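Local coordinates for tryptophanyl-tRNA synthetase (Cryptosporidium parvum Iowa II, PDB 3HV0), which probably charges tRNA(Trp) with L-tryptophan at the expense of ATP, as a class I aminoacyl-tRNA synthetase, at residues R41-K46 against D104-P109; S85-V90 against I276-N281. All coordinates share one frame; numbering follows the deposited sequence.

How the interactions relate
Along this synthetase part of a longer protein, which holds the class I catalytic domain, the segments alternate: 41-46, 85-90, 104-109, then 276-281. The two contacts have centres about 29 Å apart and nearest atoms about 17 Å apart, yet helix 93-106 connects them. It starts just past 85-90 and ends at 104-109, crossing between the adjacent parallel strands 76-81 and 110-114 as the helix of a Rossmann-like beta-alpha-beta unit. Interaction 1 packs its C-terminal end against helix 33-43. Interaction 2 ties the loop before its N-terminus, where the class I signature HVGH begins, to the segment leading into helix 282-292; there the His89 side chain is about 9 Å from the bound tryptophan.

Interaction 1. Residues R41-K46 against D104-P109; sequences RLTGQK and DTFKVP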
loop_
_atom_site.group_PDB
_atom_site.type_symbol
_atom_site.label_atom_id
_atom_site.label_comp_id
_atom_site.label_asym_id
_atom_site.label_seq_id
_atom_site.Cartn_x
_atom_site.Cartn_y
_atom_site.Cartn_z
ATOM N N ARG A 41 -23.205 35.152 0.833
ATOM C CA ARG A 41 -23.829 35.699 -0.385
ATOM C C ARG A 41 -24.262 34.575 -1.324
ATOM O O ARG A 41 -25.356 34.594 -1.884
ATOM C CB ARG A 41 -22.802 36.571 -1.124
ATOM C CG ARG A 41 -23.347 37.741 -1.873
ATOM C CD ARG A 41 -22.951 39.049 -1.204
ATOM N NE ARG A 41 -21.531 39.370 -1.371
ATOM C CZ ARG A 41 -20.959 40.519 -0.998
ATOM N NH1 ARG A 41 -21.670 41.489 -0.421
ATOM N NH2 ARG A 41 -19.658 40.704 -1.203
ATOM N N LEU A 42 -23.377 33.589 -1.454
ATOM C CA LEU A 42 -23.454 32.539 -2.465
ATOM C C LEU A 42 -24.222 31.276 -2.046
ATOM O O LEU A 42 -24.439 30.398 -2.883
ATOM C CB LEU A 42 -22.023 32.124 -2.841
ATOM C CG LEU A 42 -21.733 31.689 -4.275
ATOM C CD1 LEU A 42 -22.139 32.782 -5.283
ATOM C CD2 LEU A 42 -20.261 31.365 -4.382
ATOM N N THR A 43 -24.607 31.161 -0.773
ATOM C CA THR A 43 -25.360 29.981 -0.310
ATOM C C THR A 43 -26.703 30.274 0.345
ATOM O O THR A 43 -27.494 29.355 0.545
ATOM C CB THR A 43 -24.539 29.154 0.685
ATOM O OG1 THR A 43 -24.342 29.908 1.889
ATOM C CG2 THR A 43 -23.200 28.779 0.077
ATOM N N GLY A 44 -26.948 31.533 0.699
ATOM C CA GLY A 44 -28.192 31.935 1.368
ATOM C C GLY A 44 -28.216 31.521 2.827
ATOM O O GLY A 44 -29.237 31.620 3.494
ATOM N N GLN A 45 -27.087 31.026 3.329
ATOM C CA GLN A 45 -26.987 30.722 4.740
ATOM C C GLN A 45 -25.990 31.667 5.380
ATOM O O GLN A 45 -25.003 32.049 4.771
ATOM C CB GLN A 45 -26.644 29.264 4.963
ATOM C CG GLN A 45 -27.854 28.316 4.929
ATOM C CD GLN A 45 -27.438 26.837 5.034
ATOM O OE1 GLN A 45 -26.471 26.486 5.735
ATOM N NE2 GLN A 45 -28.163 25.968 4.331
ATOM N N LYS A 46 -26.328 32.106 6.589
ATOM C CA LYS A 46 -25.429 32.893 7.433
ATOM C C LYS A 46 -24.240 31.992 7.801
ATOM O O LYS A 46 -24.361 30.767 7.802
ATOM C CB LYS A 46 -26.188 33.438 8.664
ATOM C CG LYS A 46 -25.472 33.282 10.007
ATOM C CD LYS A 46 -26.306 33.850 11.154
ATOM C CE LYS A 46 -26.181 35.363 11.254
ATOM N NZ LYS A 46 -24.833 35.797 11.740
ATOM N N ASP A 104 -24.124 20.881 4.317
ATOM C CA ASP A 104 -25.476 21.415 4.306
ATOM C C ASP A 104 -25.543 22.686 3.470
ATOM O O ASP A 104 -26.566 22.978 2.860
ATOM C CB ASP A 104 -25.933 21.752 5.729
ATOM C CG ASP A 104 -25.987 20.552 6.634
ATOM O OD1 ASP A 104 -25.938 19.398 6.147
ATOM O OD2 ASP A 104 -26.075 20.768 7.857
ATOM N N THR A 105 -24.456 23.454 3.480
ATOM C CA THR A 105 -24.445 24.775 2.866
ATOM C C THR A 105 -24.209 24.654 1.379
ATOM O O THR A 105 -24.909 25.277 0.603
ATOM C CB THR A 105 -23.374 25.675 3.489
ATOM O OG1 THR A 105 -23.734 25.964 4.846
ATOM C CG2 THR A 105 -23.263 26.983 2.737
ATOM N N PHE A 106 -23.233 23.827 0.982
ATOM C CA PHE A 106 -22.911 23.648 -0.447
ATOM C C PHE A 106 -23.669 22.499 -1.107
ATOM O O PHE A 106 -23.772 22.456 -2.331
ATOM C CB PHE A 106 -21.402 23.477 -0.646
ATOM C CG PHE A 106 -20.622 24.719 -0.356
ATOM C CD1 PHE A 106 -19.821 24.806 0.767
ATOM C CD2 PHE A 106 -20.721 25.817 -1.191
ATOM C CE1 PHE A 106 -19.107 25.953 1.044
ATOM C CE2 PHE A 106 -20.010 26.985 -0.915
ATOM C CZ PHE A 106 -19.207 27.052 0.210
ATOM N N LYS A 107 -24.184 21.577 -0.293
ATOM C CA LYS A 107 -24.932 20.413 -0.778
ATOM C C LYS A 107 -24.026 19.526 -1.655
ATOM O O LYS A 107 -24.416 19.080 -2.725
ATOM C CB LYS A 107 -26.179 20.872 -1.542
ATOM C CG LYS A 107 -27.462 20.115 -1.184
ATOM C CD LYS A 107 -28.236 19.571 -2.419
ATOM C CE LYS A 107 -29.446 20.444 -2.840
ATOM N NZ LYS A 107 -29.157 21.353 -3.986
ATOM N N VAL A 108 -22.803 19.271 -1.203
ATOM C CA VAL A 108 -21.853 18.551 -2.035
ATOM C C VAL A 108 -21.559 17.195 -1.442
ATOM O O VAL A 108 -21.858 16.975 -0.285
ATOM C CB VAL A 108 -20.555 19.337 -2.198
ATOM C CG1 VAL A 108 -20.827 20.634 -3.007
ATOM C CG2 VAL A 108 -19.897 19.600 -0.820
ATOM N N PRO A 109 -21.008 16.268 -2.245
ATOM C CA PRO A 109 -20.595 14.957 -1.727
ATOM C C PRO A 109 -19.477 15.088 -0.754
ATOM O O PRO A 109 -18.709 16.033 -0.875
ATOM C CB PRO A 109 -20.097 14.205 -2.968
ATOM C CG PRO A 109 -20.758 14.856 -4.103
ATOM C CD PRO A 109 -20.956 16.306 -3.718
#
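Thr43 and Thr105 make the tight part of the contact: the Thr105 methyl CG2 lies against CB, OG1 and CG2 of Thr43, each 3.2 Å away. The Thr43 methyl also reaches the Phe106 ring, 3.8 Å from CE2. A threonine suits this spot because its methyl reaches Thr105 and Phe106 while its hydroxyl, also against the Thr105 methyl, accepts from the backbone. With OG1 between the backbone N and the carbonyl carbon (chi1 67°), Thr43 OG1 accepts from Gln45 N at 3.3 Å, an ST turn closing the end of helix 33-43. Gly44, between them, leaves the helix with positive phi (75°), a conformation that glycine adopts readily. The more open side is polar. Thr105 OG1 hydrogen-bonds Tyr101 O of its own helix, and OE1 of Gln45, whose chain is extended beyond CG, lies 2.9 Å from the same OG1. Beside it the partly exposed Asp104 forms a salt bridge with Lys100. Inward, Phe106 meets the rings of Tyr69 and Phe75 edge-to-face and touches Met39 and Leu66, wedging the end of helix 93-106 against helices 33-43 and 62-70 just before strand 110-114 begins beside strand 76-81.

Interaction 2. Residues S85-V90 against I276-N281; sequences SESLHV and IFVNDN
His89 and Phe277 face each other as a non-hydrogen-bonded pair of an antiparallel bridge, flanked by two backbone bonds: Val278 N to Leu88 O, 3.1 Å and nearly straight (164°), and Val90 N to Ile276 O, 2.9 Å. Phe277 carries much of the side-chain contact. Its CB lies 3.9 Å from Leu88 O, and CG stands anti to the carbonyl carbon (chi1 -61°). Farther out, CD1 has Ser87 O at its edge, near the ring plane, 3.5 Å away, and Ser85 OG approaches CE1 loosely at 4.0 Å. At the tip, CZ lies at the edge of the His89 imidazole, 3.7 Å from NE2. The two side chains run side by side, their planes inclined at 48°, but the rings are modelled too close at CE1, so their exact spacing is doubtful. A flat ring suits this place because its C-H edge can lie beside Ser87 O and Ser85 OG.

Ser85 OG donates to Ser87 O at 2.6 Å and also bonds Arg81, while a weak bond joins Ser87 OG to Asn279 OD1. Val90 and Ile276 point the same way, and both touch Leu355 of helix 344-367; their own spacing is too short in the model to interpret. The type I turn from Phe277 to Asp280 leads to Asn281, the N-cap of helix 282-292. Since the firm bonds crossing between the segments are backbone to backbone, the contact joins the loop where HVGH begins to the chain following unmodelled residues 260-272, which hold the KMSAS signature, by main-chain chemistry, supplemented by C-H...O contacts from Phe277 CA to Leu88 O and His89 CA to Ile276 O.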
loop_
_atom_site.group_PDB
_atom_site.type_symbol
_atom_site.label_atom_id
_atom_site.label_comp_id
_atom_site.label_asym_id
_atom_site.label_seq_id
_atom_site.Cartn_x
_atom_site.Cartn_y
_atom_site.Cartn_z
ATOM N N SER A 85 -8.397 5.623 19.589
ATOM C CA SER A 85 -9.243 5.425 20.772
ATOM C C SER A 85 -10.618 5.014 20.293
ATOM O O SER A 85 -11.009 5.325 19.169
ATOM C CB SER A 85 -9.345 6.715 21.598
ATOM O OG SER A 85 -10.126 7.702 20.933
ATOM N N GLU A 86 -11.349 4.326 21.157
ATOM C CA GLU A 86 -12.658 3.793 20.800
ATOM C C GLU A 86 -13.694 4.894 20.607
ATOM O O GLU A 86 -14.615 4.732 19.797
ATOM C CB GLU A 86 -13.150 2.788 21.835
ATOM C CG GLU A 86 -14.160 1.812 21.248
ATOM C CD GLU A 86 -14.664 0.797 22.248
ATOM O OE1 GLU A 86 -13.922 -0.175 22.530
ATOM O OE2 GLU A 86 -15.817 0.968 22.721
ATOM N N SER A 87 -13.537 6.007 21.328
ATOM C CA SER A 87 -14.428 7.154 21.177
ATOM C C SER A 87 -13.688 8.426 20.752
ATOM O O SER A 87 -12.518 8.624 21.044
ATOM C CB SER A 87 -15.181 7.399 22.477
ATOM O OG SER A 87 -16.202 8.358 22.262
ATOM N N LEU A 88 -14.386 9.287 20.034
ATOM C CA LEU A 88 -13.825 10.568 19.611
ATOM C C LEU A 88 -13.799 11.536 20.789
ATOM O O LEU A 88 -14.731 11.543 21.599
ATOM C CB LEU A 88 -14.644 11.160 18.461
ATOM C CG LEU A 88 -14.149 10.783 17.044
ATOM C CD1 LEU A 88 -13.960 9.268 16.857
ATOM C CD2 LEU A 88 -15.082 11.353 15.981
ATOM N N HIS A 89 -12.729 12.338 20.891
ATOM C CA HIS A 89 -12.711 13.467 21.844
ATOM C C HIS A 89 -13.691 14.503 21.312
ATOM O O HIS A 89 -14.057 14.485 20.130
ATOM C CB HIS A 89 -11.333 14.127 21.980
ATOM C CG HIS A 89 -10.216 13.177 22.300
ATOM N ND1 HIS A 89 -9.035 13.150 21.588
ATOM C CD2 HIS A 89 -10.092 12.235 23.263
ATOM C CE1 HIS A 89 -8.232 12.228 22.096
ATOM N NE2 HIS A 89 -8.850 11.656 23.114
ATOM N N VAL A 90 -14.111 15.419 22.169
ATOM C CA VAL A 90 -14.974 16.500 21.723
ATOM C C VAL A 90 -14.199 17.438 20.791
ATOM O O VAL A 90 -14.795 18.091 19.919
ATOM C CB VAL A 90 -15.583 17.262 22.920
ATOM C CG1 VAL A 90 -16.548 18.335 22.457
ATOM C CG2 VAL A 90 -16.318 16.289 23.830
ATOM N N ILE A 276 -11.996 14.986 27.254
ATOM C CA ILE A 276 -13.455 14.821 27.194
ATOM C C ILE A 276 -13.911 13.978 25.967
ATOM O O ILE A 276 -13.754 14.402 24.812
ATOM C CB ILE A 276 -14.135 16.225 27.181
ATOM C CG1 ILE A 276 -15.202 16.353 28.237
ATOM C CG2 ILE A 276 -14.796 16.500 25.883
ATOM C CD1 ILE A 276 -14.642 16.259 29.650
ATOM N N PHE A 277 -14.448 12.783 26.206
ATOM C CA PHE A 277 -14.964 11.962 25.108
ATOM C C PHE A 277 -16.469 12.171 24.907
ATOM O O PHE A 277 -17.193 12.504 25.840
ATOM C CB PHE A 277 -14.674 10.483 25.342
ATOM C CG PHE A 277 -13.212 10.149 25.433
ATOM C CD1 PHE A 277 -12.486 9.806 24.296
ATOM C CD2 PHE A 277 -12.565 10.138 26.659
ATOM C CE1 PHE A 277 -11.130 9.467 24.386
ATOM C CE2 PHE A 277 -11.214 9.807 26.755
ATOM C CZ PHE A 277 -10.495 9.478 25.617
ATOM N N VAL A 278 -16.945 11.959 23.681
ATOM C CA VAL A 278 -18.378 12.139 23.392
ATOM C C VAL A 278 -19.279 11.135 24.102
ATOM O O VAL A 278 -20.475 11.379 24.214
ATOM C CB VAL A 278 -18.693 12.087 21.877
ATOM C CG1 VAL A 278 -18.000 13.226 21.147
ATOM C CG2 VAL A 278 -18.302 10.751 21.301
ATOM N N ASN A 279 -18.719 10.014 24.567
ATOM C CA ASN A 279 -19.479 9.034 25.354
ATOM C C ASN A 279 -19.263 9.139 26.872
ATOM O O ASN A 279 -19.601 8.214 27.611
ATOM C CB ASN A 279 -19.168 7.615 24.887
ATOM C CG ASN A 279 -17.766 7.168 25.248
ATOM O OD1 ASN A 279 -16.862 7.981 25.424
ATOM N ND2 ASN A 279 -17.577 5.863 25.343
ATOM N N ASP A 280 -18.702 10.257 27.334
ATOM C CA ASP A 280 -18.546 10.500 28.770
ATOM C C ASP A 280 -19.882 10.887 29.398
ATOM O O ASP A 280 -20.652 11.665 28.826
ATOM C CB ASP A 280 -17.519 11.614 29.051
ATOM C CG ASP A 280 -16.096 11.097 29.199
ATOM O OD1 ASP A 280 -15.894 9.879 29.367
ATOM O OD2 ASP A 280 -15.168 11.931 29.172
ATOM N N ASN A 281 -20.142 10.336 30.583
ATOM C CA ASN A 281 -21.312 10.723 31.367
ATOM C C ASN A 281 -21.057 12.052 32.078
ATOM O O ASN A 281 -19.931 12.535 32.100
ATOM C CB ASN A 281 -21.720 9.609 32.355
ATOM C CG ASN A 281 -20.637 9.286 33.375
ATOM O OD1 ASN A 281 -19.813 10.132 33.721
ATOM N ND2 ASN A 281 -20.650 8.057 33.878
#